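PDB 4ZXH: Abbfa_003403 from Acinetobacter baumannii, which is a four-domain nonribosomal peptide synthetase that probably adenylates an amino acid, carries it on phosphopantetheine, condenses it into a peptide and releases the product. Local coordinates for residues 717-725 / 748-756. Residues are numbered along the deposited sequence; the frame is centred on the assembly and turned at random.
Sequences TPATWKMLL and LAEKLLGKV
L725 fits among L748, K751, L752 and K755. L725 CD1 reaches L748 CD1 at 3.7 Å and also meets CB of K751. The other methyl, L725 CD2, lies 4.0 Å from K755 CG, and these two side chains run past each other in opposite directions. CG of L748 is anti to the backbone N (chi1 175°), which carries both methyls toward helix 718-725. CD1 serves L725 and the CB of W721, while L748 CD2 rests 3.9 Å from P718 CB. The side chains of L752 and W721 cross at about a right angle. L752 CD2 is 3.7 Å from W721 CE3, and L752 CD1 sits over one ring face, offset toward the rim. No hydrogen bond joins the two segments. The indole is held from outside them: W721 NE1 bonds to L738 O, and the W721 side chain also packs on A737 and C739 of strand 735-740. The axes of 718-725 and 748-753 approach to 11.0 Å and cross at 58°. Helices 718-725 and 746-753 each follow a strand, 713-716 and 735-740, which are parallel neighbours in one mixed sheet. The contact is thus apolar helix-to-helix packing between successive beta-alpha units of the adenylation domain, of the ANL superfamily.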
# COMPACT_ATOMS: atom_id res chain seq x y z
N THR A 717 -20.75 -8.86 -20.48
CA THR A 717 -19.60 -8.93 -19.59
C THR A 717 -18.84 -7.60 -19.61
O THR A 717 -18.90 -6.85 -20.61
CB THR A 717 -18.65 -10.06 -19.99
OG1 THR A 717 -18.10 -9.78 -21.28
CG2 THR A 717 -19.41 -11.39 -20.02
N PRO A 718 -18.12 -7.29 -18.52
CA PRO A 718 -17.28 -6.08 -18.43
C PRO A 718 -16.47 -5.78 -19.68
O PRO A 718 -16.44 -4.64 -20.11
CB PRO A 718 -16.36 -6.40 -17.26
CG PRO A 718 -17.28 -7.18 -16.31
CD PRO A 718 -18.17 -8.01 -17.23
N ALA A 719 -15.86 -6.81 -20.26
CA ALA A 719 -15.06 -6.63 -21.47
C ALA A 719 -15.81 -5.85 -22.54
O ALA A 719 -15.25 -4.93 -23.13
CB ALA A 719 -14.65 -7.98 -22.02
N THR A 720 -17.07 -6.20 -22.77
CA THR A 720 -17.88 -5.50 -23.75
C THR A 720 -18.16 -4.07 -23.30
O THR A 720 -18.07 -3.13 -24.09
CB THR A 720 -19.22 -6.21 -24.01
OG1 THR A 720 -19.00 -7.62 -24.17
CG2 THR A 720 -19.87 -5.67 -25.25
N TRP A 721 -18.50 -3.89 -22.02
CA TRP A 721 -18.80 -2.55 -21.51
C TRP A 721 -17.59 -1.64 -21.63
O TRP A 721 -17.72 -0.48 -22.03
CB TRP A 721 -19.27 -2.59 -20.06
CG TRP A 721 -20.64 -3.17 -19.88
CD1 TRP A 721 -20.96 -4.34 -19.24
CD2 TRP A 721 -21.89 -2.63 -20.35
NE1 TRP A 721 -22.32 -4.56 -19.28
CE2 TRP A 721 -22.92 -3.53 -19.96
CE3 TRP A 721 -22.24 -1.49 -21.07
CZ2 TRP A 721 -24.26 -3.31 -20.26
CZ3 TRP A 721 -23.57 -1.27 -21.37
CH2 TRP A 721 -24.56 -2.18 -20.96
N LYS A 722 -16.41 -2.17 -21.29
CA LYS A 722 -15.15 -1.44 -21.49
C LYS A 722 -15.01 -1.05 -22.96
O LYS A 722 -14.69 0.10 -23.27
CB LYS A 722 -13.93 -2.26 -21.04
CG LYS A 722 -13.78 -2.40 -19.52
CD LYS A 722 -12.81 -3.53 -19.14
CE LYS A 722 -12.86 -3.84 -17.63
NZ LYS A 722 -12.13 -5.11 -17.30
N MET A 723 -15.25 -2.01 -23.86
CA MET A 723 -15.11 -1.76 -25.30
C MET A 723 -15.98 -0.58 -25.76
O MET A 723 -15.53 0.30 -26.51
CB MET A 723 -15.46 -3.02 -26.10
CG MET A 723 -15.27 -2.87 -27.60
SD MET A 723 -15.81 -4.30 -28.57
CE MET A 723 -17.58 -4.13 -28.50
N LEU A 724 -17.21 -0.57 -25.27
CA LEU A 724 -18.17 0.48 -25.55
C LEU A 724 -17.73 1.86 -25.05
O LEU A 724 -17.75 2.83 -25.80
CB LEU A 724 -19.51 0.10 -24.93
CG LEU A 724 -20.82 0.48 -25.61
CD1 LEU A 724 -20.81 0.10 -27.08
CD2 LEU A 724 -21.92 -0.26 -24.89
N LEU A 725 -17.31 1.94 -23.79
CA LEU A 725 -16.90 3.23 -23.23
C LEU A 725 -15.64 3.75 -23.88
O LEU A 725 -15.44 4.95 -24.00
CB LEU A 725 -16.70 3.12 -21.71
CG LEU A 725 -17.94 2.64 -20.95
CD1 LEU A 725 -17.65 2.48 -19.48
CD2 LEU A 725 -19.13 3.57 -21.18
N LEU A 748 -15.15 0.99 -13.49
CA LEU A 748 -16.13 0.71 -14.55
C LEU A 748 -17.52 1.10 -14.09
O LEU A 748 -18.35 1.54 -14.88
CB LEU A 748 -16.10 -0.77 -14.95
CG LEU A 748 -17.17 -1.19 -15.97
CD1 LEU A 748 -17.07 -0.37 -17.24
CD2 LEU A 748 -17.07 -2.68 -16.28
N ALA A 749 -17.76 0.94 -12.80
CA ALA A 749 -19.05 1.25 -12.23
C ALA A 749 -19.37 2.72 -12.37
O ALA A 749 -20.47 3.07 -12.81
CB ALA A 749 -19.10 0.83 -10.77
N GLU A 750 -18.44 3.60 -12.02
CA GLU A 750 -18.75 5.03 -12.10
C GLU A 750 -18.97 5.45 -13.54
O GLU A 750 -19.88 6.22 -13.82
CB GLU A 750 -17.67 5.90 -11.47
CG GLU A 750 -18.11 6.46 -10.11
CD GLU A 750 -19.14 7.59 -10.21
OE1 GLU A 750 -18.94 8.51 -11.02
OE2 GLU A 750 -20.16 7.53 -9.48
N LYS A 751 -18.14 4.94 -14.44
CA LYS A 751 -18.29 5.24 -15.86
C LYS A 751 -19.66 4.81 -16.36
O LYS A 751 -20.33 5.54 -17.07
CB LYS A 751 -17.20 4.55 -16.69
CG LYS A 751 -15.79 5.14 -16.59
CD LYS A 751 -14.82 4.22 -17.34
CE LYS A 751 -13.40 4.75 -17.36
NZ LYS A 751 -13.31 5.90 -18.29
N LEU A 752 -20.10 3.61 -15.97
CA LEU A 752 -21.41 3.11 -16.38
C LEU A 752 -22.56 3.92 -15.79
O LEU A 752 -23.51 4.26 -16.49
CB LEU A 752 -21.56 1.64 -16.00
CG LEU A 752 -20.91 0.60 -16.92
CD1 LEU A 752 -21.29 -0.77 -16.47
CD2 LEU A 752 -21.30 0.81 -18.37
N LEU A 753 -22.48 4.22 -14.50
CA LEU A 753 -23.55 4.92 -13.80
C LEU A 753 -23.95 6.24 -14.45
O LEU A 753 -25.11 6.65 -14.39
CB LEU A 753 -23.16 5.17 -12.35
CG LEU A 753 -23.41 3.94 -11.48
CD1 LEU A 753 -22.95 4.16 -10.03
CD2 LEU A 753 -24.89 3.61 -11.54
N GLY A 754 -22.99 6.90 -15.10
CA GLY A 754 -23.25 8.14 -15.80
C GLY A 754 -23.64 7.96 -17.25
O GLY A 754 -23.94 8.94 -17.94
N LYS A 755 -23.66 6.71 -17.72
CA LYS A 755 -24.00 6.43 -19.11
C LYS A 755 -25.31 5.68 -19.29
O LYS A 755 -25.89 5.69 -20.38
CB LYS A 755 -22.87 5.65 -19.78
CG LYS A 755 -21.60 6.46 -20.01
CD LYS A 755 -21.79 7.53 -21.09
CE LYS A 755 -20.53 8.38 -21.23
NZ LYS A 755 -19.35 7.59 -21.67
N VAL A 756 -25.79 5.03 -18.23
CA VAL A 756 -27.04 4.26 -18.30
C VAL A 756 -28.06 4.67 -17.22
O VAL A 756 -27.72 5.34 -16.23
CB VAL A 756 -26.76 2.74 -18.17
CG1 VAL A 756 -25.86 2.27 -19.30
CG2 VAL A 756 -26.14 2.42 -16.82